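Putative lipoprotein YerB (Bacillus subtilis, PDB 2PSB) is a putative membrane-anchored lipoprotein of unknown function that interacts with PcrA, an interaction essential neither for cell viability nor for repair of UV-induced lesions. Local coordinates at residues 21-24 with 25-29. Sequence-based numbering, arbitrary orientation.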
ATOM      1  N   LEU A  21       1.685  -4.014  17.152  1.00 38.07           N
ATOM      2  CA  LEU A  21       2.902  -4.020  17.956  1.00 39.22           C
ATOM      3  C   LEU A  21       2.821  -2.888  18.970  1.00 41.66           C
ATOM      4  O   LEU A  21       2.194  -1.858  18.714  1.00 40.48           O
ATOM      5  CB  LEU A  21       4.134  -3.819  17.067  1.00 38.08           C
ATOM      6  CG  LEU A  21       4.838  -5.009  16.397  1.00 37.41           C
ATOM      7  CD1 LEU A  21       3.962  -6.231  16.344  1.00 34.83           C
ATOM      8  CD2 LEU A  21       5.259  -4.588  15.000  1.00 38.31           C
ATOM      9  N   LYS A  22       3.456  -3.078  20.119  1.00 45.31           N
ATOM     10  CA  LYS A  22       3.438  -2.067  21.168  1.00 47.54           C
ATOM     11  C   LYS A  22       4.183  -0.807  20.733  1.00 48.67           C
ATOM     12  O   LYS A  22       5.153  -0.876  19.979  1.00 48.44           O
ATOM     13  CB  LYS A  22       4.064  -2.628  22.454  1.00 49.04           C
ATOM     14  CG  LYS A  22       3.412  -3.918  22.968  1.00 50.81           C
ATOM     15  CD  LYS A  22       3.923  -4.288  24.362  1.00 52.36           C
ATOM     16  CE  LYS A  22       3.457  -5.677  24.804  1.00 53.63           C
ATOM     17  NZ  LYS A  22       1.980  -5.793  24.992  1.00 55.70           N
ATOM     18  N   THR A  23       3.717   0.344  21.210  1.00 50.73           N
ATOM     19  CA  THR A  23       4.339   1.625  20.885  1.00 53.64           C
ATOM     20  C   THR A  23       4.121   2.649  21.989  1.00 54.37           C
ATOM     21  O   THR A  23       3.498   2.362  23.007  1.00 52.70           O
ATOM     22  CB  THR A  23       3.780   2.235  19.579  1.00 54.16           C
ATOM     23  OG1 THR A  23       2.349   2.271  19.644  1.00 54.10           O
ATOM     24  CG2 THR A  23       4.229   1.428  18.372  1.00 56.71           C
ATOM     25  N   GLU A  24       4.629   3.853  21.760  1.00 56.24           N
ATOM     26  CA  GLU A  24       4.513   4.935  22.716  1.00 58.20           C
ATOM     27  C   GLU A  24       3.173   5.655  22.607  1.00 59.61           C
ATOM     28  O   GLU A  24       2.528   5.639  21.560  1.00 59.44           O
ATOM     29  CB  GLU A  24       5.673   5.899  22.511  1.00 60.48           C
ATOM     30  CG  GLU A  24       7.023   5.210  22.655  1.00 63.30           C
ATOM     31  CD  GLU A  24       8.149   5.975  21.992  1.00 64.49           C
ATOM     32  OE1 GLU A  24       8.077   6.179  20.763  1.00 65.90           O
ATOM     33  OE2 GLU A  24       9.105   6.362  22.696  1.00 64.70           O
ATOM     34  N   GLN A  25       2.765   6.286  23.702  1.00 60.80           N
ATOM     35  CA  GLN A  25       1.493   6.998  23.776  1.00 61.27           C
ATOM     36  C   GLN A  25       1.249   7.991  22.638  1.00 60.91           C
ATOM     37  O   GLN A  25       0.154   8.042  22.075  1.00 59.84           O
ATOM     38  CB  GLN A  25       1.397   7.735  25.114  1.00 63.39           C
ATOM     39  CG  GLN A  25       0.014   7.721  25.755  1.00 65.72           C
ATOM     40  CD  GLN A  25      -1.077   8.191  24.812  1.00 67.92           C
ATOM     41  OE1 GLN A  25      -0.928   9.205  24.124  1.00 69.13           O
ATOM     42  NE2 GLN A  25      -2.189   7.462  24.783  1.00 68.97           N
ATOM     43  N   LYS A  26       2.268   8.775  22.297  1.00 59.76           N
ATOM     44  CA  LYS A  26       2.130   9.785  21.252  1.00 58.89           C
ATOM     45  C   LYS A  26       1.751   9.254  19.866  1.00 57.24           C
ATOM     46  O   LYS A  26       1.036   9.925  19.125  1.00 56.34           O
ATOM     47  CB  LYS A  26       3.412  10.632  21.154  1.00 59.80           C
ATOM     48  CG  LYS A  26       4.540  10.019  20.344  1.00 60.36           C
ATOM     49  CD  LYS A  26       5.119   8.793  21.013  1.00 61.61           C
ATOM     50  CE  LYS A  26       6.181   8.168  20.131  1.00 61.79           C
ATOM     51  NZ  LYS A  26       5.610   7.751  18.820  1.00 61.78           N
ATOM     52  N   VAL A  27       2.223   8.062  19.516  1.00 55.11           N
ATOM     53  CA  VAL A  27       1.911   7.495  18.211  1.00 54.87           C
ATOM     54  C   VAL A  27       0.428   7.171  18.133  1.00 53.68           C
ATOM     55  O   VAL A  27      -0.173   7.211  17.064  1.00 53.39           O
ATOM     56  CB  VAL A  27       2.716   6.206  17.940  1.00 55.63           C
ATOM     57  CG1 VAL A  27       2.251   5.102  18.855  1.00 57.55           C
ATOM     58  CG2 VAL A  27       2.563   5.792  16.489  1.00 55.95           C
ATOM     59  N   THR A  28      -0.153   6.861  19.286  1.00 53.08           N
ATOM     60  CA  THR A  28      -1.568   6.528  19.403  1.00 51.49           C
ATOM     61  C   THR A  28      -2.477   7.589  18.797  1.00 49.70           C
ATOM     62  O   THR A  28      -3.630   7.312  18.459  1.00 51.21           O
ATOM     63  CB  THR A  28      -1.943   6.321  20.893  1.00 51.66           C
ATOM     64  OG1 THR A  28      -1.483   5.031  21.316  1.00 52.48           O
ATOM     65  CG2 THR A  28      -3.442   6.434  21.107  1.00 51.97           C
ATOM     66  N   GLU A  29      -1.966   8.804  18.656  1.00 46.78           N
ATOM     67  CA  GLU A  29      -2.771   9.869  18.087  1.00 43.94           C
ATOM     68  C   GLU A  29      -2.263  10.360  16.746  1.00 40.25           C
ATOM     69  O   GLU A  29      -2.851  11.253  16.150  1.00 38.64           O
ATOM     70  CB  GLU A  29      -2.860  11.026  19.072  1.00 46.33           C
ATOM     71  CG  GLU A  29      -3.730  10.715  20.268  1.00 50.84           C
ATOM     72  CD  GLU A  29      -3.517  11.697  21.400  1.00 53.40           C
ATOM     73  OE1 GLU A  29      -2.502  11.569  22.119  1.00 53.41           O
ATOM     74  OE2 GLU A  29      -4.359  12.605  21.558  1.00 55.22           O
TER
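Between Glu-24 and Val-27 an extended chain coils into a short 3-10 turn, the amide N of Val-27 reaching back to the carbonyl O of Glu-24 over 3.2 Å with a bent N-H...O angle of 136°; because that oxygen is crowded in the model, the bond is only approximately placed. The turn continues through a weak bond from Thr-28 N to Gln-25 O and an ordinary one from Glu-29 N to Lys-26 O, so each carbonyl from Glu-24 to Lys-26 accepts an amide three residues on, the repeat that defines a 3-10 segment. On the outer surface Lys-26 folds back over Glu-24. With CG set between the backbone N and the carbonyl carbon (chi1 82°) and a bend at chi2 (-68°), its CD lies 3.3 Å from CB of Glu-24; a further bend at chi4 swings NZ to 3.5 Å from Glu-24 OE1. This is a salt bridge, but OE1 is crowded and its detail doubtful; the two side chains slant across one another. Val-27, by contrast, is buried, and its CB points back toward Thr-23 and Glu-24. Its CG1 approaches Thr-23 with the two side chains nearly perpendicular, though the 3.3 Å from CG1 to Thr-23 CB is doubtful, CG1 being crowded in the model. The hydroxyl OG1 of Thr-23 is buried here without a polar partner. Leu-14 flanks the turn, pairing through its backbone with Thr-23 and touching Gln-25 and Thr-28, while Val-27 O receives a hydrogen bond from the side chain of Gln-72, just beyond strand 65-71. The whole turn thus forms part of the surface loop leading into strand 33-37, which pairs antiparallel with strand 65-71.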